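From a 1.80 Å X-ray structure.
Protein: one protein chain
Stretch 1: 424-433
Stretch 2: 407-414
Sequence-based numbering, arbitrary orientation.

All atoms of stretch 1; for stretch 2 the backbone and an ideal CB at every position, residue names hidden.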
# COMPACT_ATOMS: atom_id res chain seq x y z
N SER A 424 5.35 -2.00 -10.70
CA SER A 424 6.24 -2.54 -9.67
C SER A 424 7.01 -1.43 -8.99
O SER A 424 7.13 -1.40 -7.76
CB SER A 424 7.21 -3.56 -10.28
OG SER A 424 6.52 -4.70 -10.77
N THR A 425 7.53 -0.49 -9.78
CA THR A 425 8.29 0.62 -9.21
C THR A 425 7.46 1.43 -8.24
O THR A 425 7.89 1.72 -7.12
CB THR A 425 8.84 1.50 -10.33
OG1 THR A 425 9.79 0.75 -11.10
CG2 THR A 425 9.52 2.73 -9.74
N SER A 426 6.24 1.81 -8.65
CA SER A 426 5.37 2.60 -7.78
C SER A 426 5.06 1.86 -6.48
O SER A 426 5.21 2.41 -5.38
CB SER A 426 4.08 2.94 -8.52
OG SER A 426 3.19 3.63 -7.67
N VAL A 427 4.60 0.61 -6.59
CA VAL A 427 4.20 -0.15 -5.41
C VAL A 427 5.38 -0.32 -4.46
O VAL A 427 5.24 -0.18 -3.23
CB VAL A 427 3.60 -1.50 -5.83
CG1 VAL A 427 3.52 -2.44 -4.64
CG2 VAL A 427 2.22 -1.29 -6.45
N PHE A 428 6.56 -0.60 -5.00
CA PHE A 428 7.68 -0.93 -4.13
C PHE A 428 8.32 0.31 -3.52
O PHE A 428 8.91 0.22 -2.44
CB PHE A 428 8.67 -1.80 -4.90
CG PHE A 428 8.15 -3.20 -5.09
CD1 PHE A 428 7.68 -3.92 -3.99
CD2 PHE A 428 8.09 -3.78 -6.34
CE1 PHE A 428 7.18 -5.20 -4.15
CE2 PHE A 428 7.58 -5.06 -6.50
CZ PHE A 428 7.13 -5.77 -5.41
N LYS A 429 8.17 1.48 -4.15
CA LYS A 429 8.54 2.71 -3.46
C LYS A 429 7.63 2.98 -2.28
O LYS A 429 8.10 3.36 -1.20
CB LYS A 429 8.53 3.90 -4.42
CG LYS A 429 9.49 3.75 -5.56
CD LYS A 429 9.38 4.87 -6.59
CE LYS A 429 8.58 6.05 -6.07
NZ LYS A 429 8.46 7.10 -7.12
N GLN A 430 6.32 2.77 -2.46
CA GLN A 430 5.37 2.98 -1.37
C GLN A 430 5.65 2.03 -0.21
O GLN A 430 5.70 2.45 0.95
CB GLN A 430 3.94 2.80 -1.91
CG GLN A 430 2.88 2.36 -0.90
CD GLN A 430 2.17 3.53 -0.22
OE1 GLN A 430 1.98 4.60 -0.82
NE2 GLN A 430 1.74 3.32 1.01
N ARG A 431 5.88 0.75 -0.52
CA ARG A 431 6.12 -0.22 0.55
C ARG A 431 7.44 0.07 1.27
O ARG A 431 7.49 0.01 2.50
CB ARG A 431 6.12 -1.64 -0.01
CG ARG A 431 4.80 -2.03 -0.65
CD ARG A 431 4.37 -3.45 -0.31
NE ARG A 431 3.11 -3.79 -0.97
CZ ARG A 431 2.97 -4.82 -1.80
NH1 ARG A 431 1.78 -5.06 -2.35
NH2 ARG A 431 4.01 -5.60 -2.08
N ALA A 432 8.49 0.41 0.52
CA ALA A 432 9.77 0.74 1.16
C ALA A 432 9.63 1.93 2.11
O ALA A 432 10.20 1.93 3.21
CB ALA A 432 10.84 1.02 0.11
N GLN A 433 8.87 2.95 1.70
CA GLN A 433 8.72 4.14 2.54
C GLN A 433 7.92 3.83 3.80
O GLN A 433 8.23 4.34 4.88
CB GLN A 433 8.07 5.26 1.73
CG GLN A 433 8.97 5.73 0.60
CD GLN A 433 8.33 6.77 -0.30
OE1 GLN A 433 7.10 6.87 -0.40
NE2 GLN A 433 9.17 7.55 -0.98
N UNK A 407 14.97 9.10 -0.87
CA UNK A 407 15.95 8.14 -1.37
C UNK A 407 15.31 7.14 -2.33
O UNK A 407 16.01 6.58 -3.19
CB UNK A 407 16.61 7.40 -0.20
N UNK A 408 14.00 6.91 -2.23
CA UNK A 408 13.35 5.94 -3.10
C UNK A 408 12.99 6.48 -4.46
O UNK A 408 12.67 5.70 -5.36
CB UNK A 408 12.08 5.41 -2.42
N UNK A 409 13.02 7.80 -4.66
CA UNK A 409 12.50 8.32 -5.93
C UNK A 409 13.42 8.03 -7.10
O UNK A 409 12.99 8.15 -8.25
CB UNK A 409 12.27 9.83 -5.83
N UNK A 410 14.66 7.60 -6.85
CA UNK A 410 15.52 7.14 -7.94
C UNK A 410 15.27 5.68 -8.33
O UNK A 410 15.92 5.18 -9.25
CB UNK A 410 16.99 7.32 -7.54
N UNK A 411 14.35 4.99 -7.65
CA UNK A 411 14.09 3.59 -7.97
C UNK A 411 13.54 3.46 -9.38
O UNK A 411 12.60 4.17 -9.75
CB UNK A 411 13.12 2.98 -6.96
N UNK A 412 14.13 2.55 -10.16
CA UNK A 412 13.59 2.18 -11.46
C UNK A 412 13.80 0.68 -11.65
O UNK A 412 14.94 0.21 -11.66
CB UNK A 412 14.25 2.98 -12.59
N UNK A 413 12.70 -0.06 -11.79
CA UNK A 413 12.72 -1.52 -11.87
C UNK A 413 12.27 -1.96 -13.25
O UNK A 413 11.27 -1.46 -13.77
CB UNK A 413 11.83 -2.14 -10.79
N UNK A 414 13.01 -2.90 -13.84
CA UNK A 414 12.54 -3.58 -15.04
C UNK A 414 11.66 -4.75 -14.66
O UNK A 414 11.81 -5.34 -13.58
CB UNK A 414 13.72 -4.05 -15.90

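Stretch 1 is a helix whose backbone bonds run from Phe428 N to Ser424 O (2.9 Å) through Gln433 N to Lys429 O (3.0 Å). It presents Thr425, Phe428, Lys429, Ala432 and Gln433 to the second stretch, so each position there can be judged against these groups.

At 407, phi/psi of -61/-24 is helical and nothing of stretch 1 lies within 5.5 Å of the ideal CB. Almost any residue would serve. The deposited Lys407 makes no contact, its end leading away.

Position 408 points toward the helix. Its ideal CB stands 3.9 Å from Gln433 NE2, 4.3 Å from Lys429 CB and 5.2 Å from Ala432 CB, and the last distance leaves room for a longer apolar chain such as leucine, isoleucine or methionine. The residue is Met408. With all three chi angles in m, the chain bends so that its CE rests 3.7 Å from Ala432 CB.

At 409 the CA-to-CB bond points away, yet the ideal CB is 4.9 Å from Lys429 NZ, and the Gln433 amide lies within reach of a long chain. An acidic or polar residue would suit. Glu409 is found; its OE1 is 4.4 Å from Gln433 NE2, too far for a direct bond, and one water spans the gap, donating to Glu409 OE1 (3.1 Å) and accepting from Gln433 NE2 (3.0 Å). Glu409 CG is its closest atom to Lys429 NZ, at 4.3 Å.

Position 410 points away into space free of stretch 1, so small or polar residues fit as well as others; Ser410 makes no contact.

At 411 the backbone turns extended (-64/131), its N bonded to the carbonyl O of 408 at 2.9 Å. The CB points toward the helix, 4.0 Å from Lys429 CG and 4.6 Å from Thr425 CG2, a largely aliphatic setting for valine, isoleucine, leucine or methionine. Leu411 (t, p) brings CD2 to 3.5 Å from Lys429 CG and 4.3 Å from Phe428 CB.

Position 412, extended and pointing away, asks little of its side chain. The closest side-chain approach of Arg412 is from its CB to Thr425 OG1, at 5.2 Å.

At 413 the main chain supplies the polar contact: its N donates to Thr425 OG1 (3.1 Å, 151° at the hydrogen), which any residue with a backbone N-H could do, though proline could not. The CB points toward the helix, and the Phe428 ring favours a branched or long apolar residue. Leu413 CD1 meets Phe428 CD2 at 3.8 Å, obliquely.

Position 414 points away, with nothing of stretch 1 within 5.5 Å of its ideal CB; many kinds of side chain would suit, and it is Asp414.

Stretch 2, residues 407-414: KMESLRLD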
# COMPACT_ATOMS: atom_id res chain seq x y z
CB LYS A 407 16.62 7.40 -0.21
CG LYS A 407 17.40 8.30 0.74
CD LYS A 407 18.53 9.04 0.02
CE LYS A 407 19.47 9.69 1.04
NZ LYS A 407 20.31 10.77 0.42
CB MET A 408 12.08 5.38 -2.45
CG MET A 408 12.30 4.57 -1.19
SD MET A 408 13.54 3.28 -1.36
CE MET A 408 12.90 2.33 -2.73
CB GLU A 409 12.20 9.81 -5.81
CG GLU A 409 10.90 10.03 -5.03
CD GLU A 409 10.90 11.29 -4.21
OE1 GLU A 409 10.32 11.26 -3.10
OE2 GLU A 409 11.44 12.31 -4.66
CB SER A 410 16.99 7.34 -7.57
OG SER A 410 17.37 6.55 -6.46
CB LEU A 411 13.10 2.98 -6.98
CG LEU A 411 12.67 1.56 -7.34
CD1 LEU A 411 13.88 0.63 -7.33
CD2 LEU A 411 11.58 1.05 -6.41
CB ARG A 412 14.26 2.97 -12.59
CG ARG A 412 13.89 4.45 -12.59
CD ARG A 412 14.43 5.20 -13.80
NE ARG A 412 13.74 4.85 -15.03
CZ ARG A 412 14.19 3.97 -15.92
NH1 ARG A 412 15.34 3.34 -15.70
NH2 ARG A 412 13.49 3.71 -17.02
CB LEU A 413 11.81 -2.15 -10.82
CG LEU A 413 12.18 -2.08 -9.34
CD1 LEU A 413 10.99 -2.45 -8.47
CD2 LEU A 413 13.37 -2.97 -9.03
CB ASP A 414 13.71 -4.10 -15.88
CG ASP A 414 14.29 -3.05 -16.81
OD1 ASP A 414 13.88 -1.87 -16.75
OD2 ASP A 414 15.18 -3.42 -17.61
O HOH W 1 7.74 9.91 -2.06
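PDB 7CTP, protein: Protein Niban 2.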